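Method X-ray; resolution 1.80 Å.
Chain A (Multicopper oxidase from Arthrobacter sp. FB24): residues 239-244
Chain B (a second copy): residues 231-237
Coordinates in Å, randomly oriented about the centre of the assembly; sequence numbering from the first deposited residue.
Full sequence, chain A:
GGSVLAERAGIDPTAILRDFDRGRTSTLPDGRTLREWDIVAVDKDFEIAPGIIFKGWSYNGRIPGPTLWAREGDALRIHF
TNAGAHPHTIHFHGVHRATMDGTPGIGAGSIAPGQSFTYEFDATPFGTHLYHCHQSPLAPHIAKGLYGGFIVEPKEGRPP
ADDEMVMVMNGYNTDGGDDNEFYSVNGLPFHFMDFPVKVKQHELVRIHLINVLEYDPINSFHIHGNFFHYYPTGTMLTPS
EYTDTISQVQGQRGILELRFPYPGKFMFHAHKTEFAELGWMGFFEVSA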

ATOM      1  N   PRO A 239       0.829  15.577  10.019  1.00 22.00           N
ATOM      2  CA  PRO A 239       0.210  14.483   9.269  1.00 21.73           C
ATOM      3  C   PRO A 239       0.762  14.291   7.855  1.00 21.79           C
ATOM      4  O   PRO A 239       1.269  15.236   7.227  1.00 21.95           O
ATOM      5  CB  PRO A 239      -1.280  14.857   9.253  1.00 21.36           C
ATOM      6  CG  PRO A 239      -1.308  16.330   9.378  1.00 22.14           C
ATOM      7  CD  PRO A 239      -0.080  16.730  10.174  1.00 21.62           C
ATOM      8  N   SER A 240       0.683  13.057   7.374  1.00 21.52           N
ATOM      9  CA  SER A 240       1.199  12.718   6.063  1.00 21.45           C
ATOM     10  C   SER A 240       0.164  12.971   4.973  1.00 21.48           C
ATOM     11  O   SER A 240       0.513  13.272   3.829  1.00 20.94           O
ATOM     12  CB  SER A 240       1.670  11.260   6.030  1.00 22.11           C
ATOM     13  OG  SER A 240       0.582  10.343   5.985  1.00 22.49           O
ATOM     14  N   GLU A 241      -1.105  12.844   5.348  1.00 20.78           N
ATOM     15  CA  GLU A 241      -2.211  12.824   4.389  1.00 21.32           C
ATOM     16  C   GLU A 241      -3.455  13.461   4.971  1.00 19.86           C
ATOM     17  O   GLU A 241      -3.647  13.463   6.179  1.00 19.71           O
ATOM     18  CB  GLU A 241      -2.544  11.378   3.979  1.00 20.81           C
ATOM     19  CG  GLU A 241      -1.603  10.794   2.930  1.00 24.01           C
ATOM     20  CD  GLU A 241      -2.038   9.426   2.411  1.00 24.19           C
ATOM     21  OE1 GLU A 241      -3.151   9.315   1.855  1.00 26.25           O
ATOM     22  OE2 GLU A 241      -1.243   8.461   2.532  1.00 29.58           O
ATOM     23  N   TYR A 242      -4.303  13.999   4.100  1.00 18.81           N
ATOM     24  CA  TYR A 242      -5.651  14.389   4.478  1.00 18.47           C
ATOM     25  C   TYR A 242      -6.567  13.670   3.489  1.00 17.97           C
ATOM     26  O   TYR A 242      -6.519  13.945   2.290  1.00 18.02           O
ATOM     27  CB  TYR A 242      -5.816  15.912   4.392  1.00 19.02           C
ATOM     28  CG  TYR A 242      -7.172  16.434   4.820  1.00 19.78           C
ATOM     29  CD1 TYR A 242      -7.598  16.320   6.143  1.00 20.06           C
ATOM     30  CD2 TYR A 242      -8.024  17.071   3.907  1.00 20.40           C
ATOM     31  CE1 TYR A 242      -8.832  16.804   6.556  1.00 21.24           C
ATOM     32  CE2 TYR A 242      -9.273  17.569   4.318  1.00 20.79           C
ATOM     33  CZ  TYR A 242      -9.663  17.433   5.647  1.00 21.00           C
ATOM     34  OH  TYR A 242     -10.885  17.904   6.086  1.00 21.63           O
ATOM     35  N   THR A 243      -7.367  12.736   3.986  1.00 17.71           N
ATOM     36  CA  THR A 243      -8.066  11.800   3.104  1.00 17.66           C
ATOM     37  C   THR A 243      -9.265  11.137   3.770  1.00 17.20           C
ATOM     38  O   THR A 243      -9.520  11.354   4.949  1.00 16.50           O
ATOM     39  CB  THR A 243      -7.077  10.737   2.547  1.00 18.01           C
ATOM     40  OG1 THR A 243      -7.713   9.991   1.495  1.00 20.46           O
ATOM     41  CG2 THR A 243      -6.583   9.804   3.649  1.00 18.64           C
ATOM     42  N   ASP A 244     -10.004  10.328   3.009  1.00 16.50           N
ATOM     43  CA  ASP A 244     -11.111   9.561   3.582  1.00 16.66           C
ATOM     44  C   ASP A 244     -10.892   8.052   3.539  1.00 15.95           C
ATOM     45  O   ASP A 244     -11.716   7.306   4.044  1.00 15.15           O
ATOM     46  CB  ASP A 244     -12.443   9.926   2.913  1.00 16.79           C
ATOM     47  CG  ASP A 244     -12.423   9.708   1.394  1.00 18.27           C
ATOM     48  OD1 ASP A 244     -11.601   8.907   0.914  1.00 20.44           O
ATOM     49  OD2 ASP A 244     -13.230  10.342   0.697  1.00 20.21           O
TER
ATOM     50  N   TYR B 231       0.417  13.795  -5.431  1.00 18.98           N
ATOM     51  CA  TYR B 231      -0.362  14.468  -4.399  1.00 19.24           C
ATOM     52  C   TYR B 231      -1.531  13.551  -4.010  1.00 18.70           C
ATOM     53  O   TYR B 231      -2.582  13.547  -4.679  1.00 17.67           O
ATOM     54  CB  TYR B 231      -0.918  15.799  -4.914  1.00 20.40           C
ATOM     55  CG  TYR B 231       0.096  16.786  -5.449  1.00 22.04           C
ATOM     56  CD1 TYR B 231       0.425  17.923  -4.715  1.00 23.71           C
ATOM     57  CD2 TYR B 231       0.694  16.612  -6.707  1.00 22.45           C
ATOM     58  CE1 TYR B 231       1.329  18.854  -5.198  1.00 25.22           C
ATOM     59  CE2 TYR B 231       1.612  17.550  -7.208  1.00 24.82           C
ATOM     60  CZ  TYR B 231       1.925  18.663  -6.437  1.00 24.34           C
ATOM     61  OH  TYR B 231       2.819  19.608  -6.889  1.00 25.43           O
ATOM     62  N   PRO B 232      -1.353  12.769  -2.930  1.00 18.10           N
ATOM     63  CA  PRO B 232      -2.382  11.856  -2.454  1.00 17.94           C
ATOM     64  C   PRO B 232      -3.686  12.589  -2.221  1.00 17.69           C
ATOM     65  O   PRO B 232      -3.704  13.620  -1.547  1.00 17.18           O
ATOM     66  CB  PRO B 232      -1.805  11.331  -1.133  1.00 18.07           C
ATOM     67  CG  PRO B 232      -0.338  11.465  -1.289  1.00 18.61           C
ATOM     68  CD  PRO B 232      -0.145  12.717  -2.081  1.00 17.79           C
ATOM     69  N   THR B 233      -4.753  12.069  -2.836  1.00 17.70           N
ATOM     70  CA  THR B 233      -6.114  12.603  -2.732  1.00 17.57           C
ATOM     71  C   THR B 233      -6.234  14.040  -3.283  1.00 17.51           C
ATOM     72  O   THR B 233      -7.312  14.622  -3.263  1.00 17.54           O
ATOM     73  CB  THR B 233      -6.676  12.469  -1.272  1.00 17.61           C
ATOM     74  OG1 THR B 233      -6.225  11.231  -0.700  1.00 18.24           O
ATOM     75  CG2 THR B 233      -8.201  12.501  -1.258  1.00 17.65           C
ATOM     76  N   GLY B 234      -5.133  14.585  -3.806  1.00 18.05           N
ATOM     77  CA  GLY B 234      -5.089  15.970  -4.282  1.00 18.34           C
ATOM     78  C   GLY B 234      -5.475  17.023  -3.254  1.00 18.90           C
ATOM     79  O   GLY B 234      -5.865  18.148  -3.607  1.00 18.53           O
ATOM     80  N   THR B 235      -5.357  16.674  -1.973  1.00 19.40           N
ATOM     81  CA  THR B 235      -5.864  17.536  -0.899  1.00 20.29           C
ATOM     82  C   THR B 235      -4.834  18.532  -0.354  1.00 21.72           C
ATOM     83  O   THR B 235      -5.174  19.395   0.458  1.00 21.23           O
ATOM     84  CB  THR B 235      -6.407  16.702   0.267  1.00 19.83           C
ATOM     85  OG1 THR B 235      -5.423  15.727   0.629  1.00 19.33           O
ATOM     86  CG2 THR B 235      -7.715  15.990  -0.146  1.00 19.11           C
ATOM     87  N   MET B 236      -3.588  18.407  -0.797  1.00 24.07           N
ATOM     88  CA  MET B 236      -2.505  19.268  -0.313  1.00 27.47           C
ATOM     89  C   MET B 236      -1.805  19.943  -1.488  1.00 28.25           C
ATOM     90  O   MET B 236      -1.730  19.375  -2.571  1.00 28.67           O
ATOM     91  CB  MET B 236      -1.511  18.455   0.519  1.00 27.48           C
ATOM     92  CG  MET B 236      -2.059  18.016   1.874  1.00 28.19           C
ATOM     93  SD  MET B 236      -0.861  17.125   2.881  1.00 31.92           S
ATOM     94  CE  MET B 236      -1.828  16.813   4.356  1.00 30.10           C
ATOM     95  N   LEU B 237      -1.296  21.155  -1.280  1.00 29.43           N
ATOM     96  CA  LEU B 237      -0.677  21.906  -2.378  1.00 30.81           C
ATOM     97  C   LEU B 237       0.800  21.542  -2.587  1.00 31.50           C
ATOM     98  O   LEU B 237       1.382  21.852  -3.627  1.00 32.14           O
ATOM     99  CB  LEU B 237      -0.878  23.420  -2.193  1.00 31.12           C
ATOM    100  CG  LEU B 237      -2.316  23.924  -1.976  1.00 31.45           C
ATOM    101  CD1 LEU B 237      -2.315  25.370  -1.511  1.00 32.93           C
ATOM    102  CD2 LEU B 237      -3.187  23.757  -3.216  1.00 33.20           C
TER
HETATM  103  O   HOH W   1      -4.365  11.538   0.916  1.00 20.92           O
HETATM  104  O   HOH W   2      -3.157  14.128   1.419  1.00 20.08           O

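A strand that meets a turn need not form a ladder of backbone hydrogen bonds across the contact; side chains and waters can meet its peptide groups instead. The contact between two copies of this multicopper oxidase illustrates the principle. Chain A contributes a short strand, Glu A241 to Thr A243; chain B contributes the end of a strand, at Tyr B231 and Pro B232, and the two overlapping turns that begin within it. The turns are a type II turn from Tyr B231 to Gly B234 and a type I' turn from Pro B232 to Thr B235. The first is closed by a hydrogen bond of 2.9 Å from Gly B234 N to Tyr B231 O, the second by a weak one of 3.5 Å from Thr B235 N to Pro B232 O. Both Thr B233 and Gly B234 have positive phi, a conformation that glycine adopts readily. The CA-to-CB bonds of Pro B232, Thr B233, Thr B235 and Met B236 all point toward chain A.

No backbone-to-backbone hydrogen bond links the two stretches. Tyr A242 CA and Thr B235 CA lie 6.2 Å apart, and a side-chain hydroxyl spans the gap: Thr B235 OG1 donates to Tyr A242 O at 2.7 Å. The same hydroxyl accepts a hydrogen bond from water 2, whose oxygen is 2.9 Å from Thr B235 OG1. That water in turn accepts from the amide of Tyr A242, with Tyr A242 N 2.9 Å from its oxygen. Thus both polar backbone atoms of Tyr A242 are satisfied, the carbonyl directly by a threonine and the amide through a water held by that same threonine.

A second threonine pairing follows one residue along chain A. Thr A243 OG1 and Thr B233 OG1 are hydrogen-bonded at 2.9 Å, and as hydroxyls can both give and accept, either could be the donor. Thr A243 OG1 also hydrogen-bonds to a residue just outside one of the two stretches, while Thr B233 OG1 makes a short hydrogen bond of 2.5 Å to the oxygen of water 1. This water donates to the carboxylate of Glu A241, its oxygen lying 2.7 Å from Glu A241 OE1. Direct approach of the acid to the threonine stops at 4.4 Å between Glu A241 OE1 and Thr B233 OG1, too far for a hydrogen bond, so the water completes the link. Beside it, Glu A241 OE1 comes within 3.8 Å of Pro B232 CB, a van der Waals contact.

Apolar packing flanks this polar network. Met B236, with chi2 and chi3 both t, extends its thioether so that its CE lies 3.8 Å from Tyr A242 N and 4.1 Å from Tyr A242 CB, covering the strand backbone as well as the root of the tyrosine side chain. The tyrosine ring presents its edge to Thr B235 CB. Together the stretches bury 361 Å², a modest area in which three threonine hydroxyls and two waters do much of the bonding.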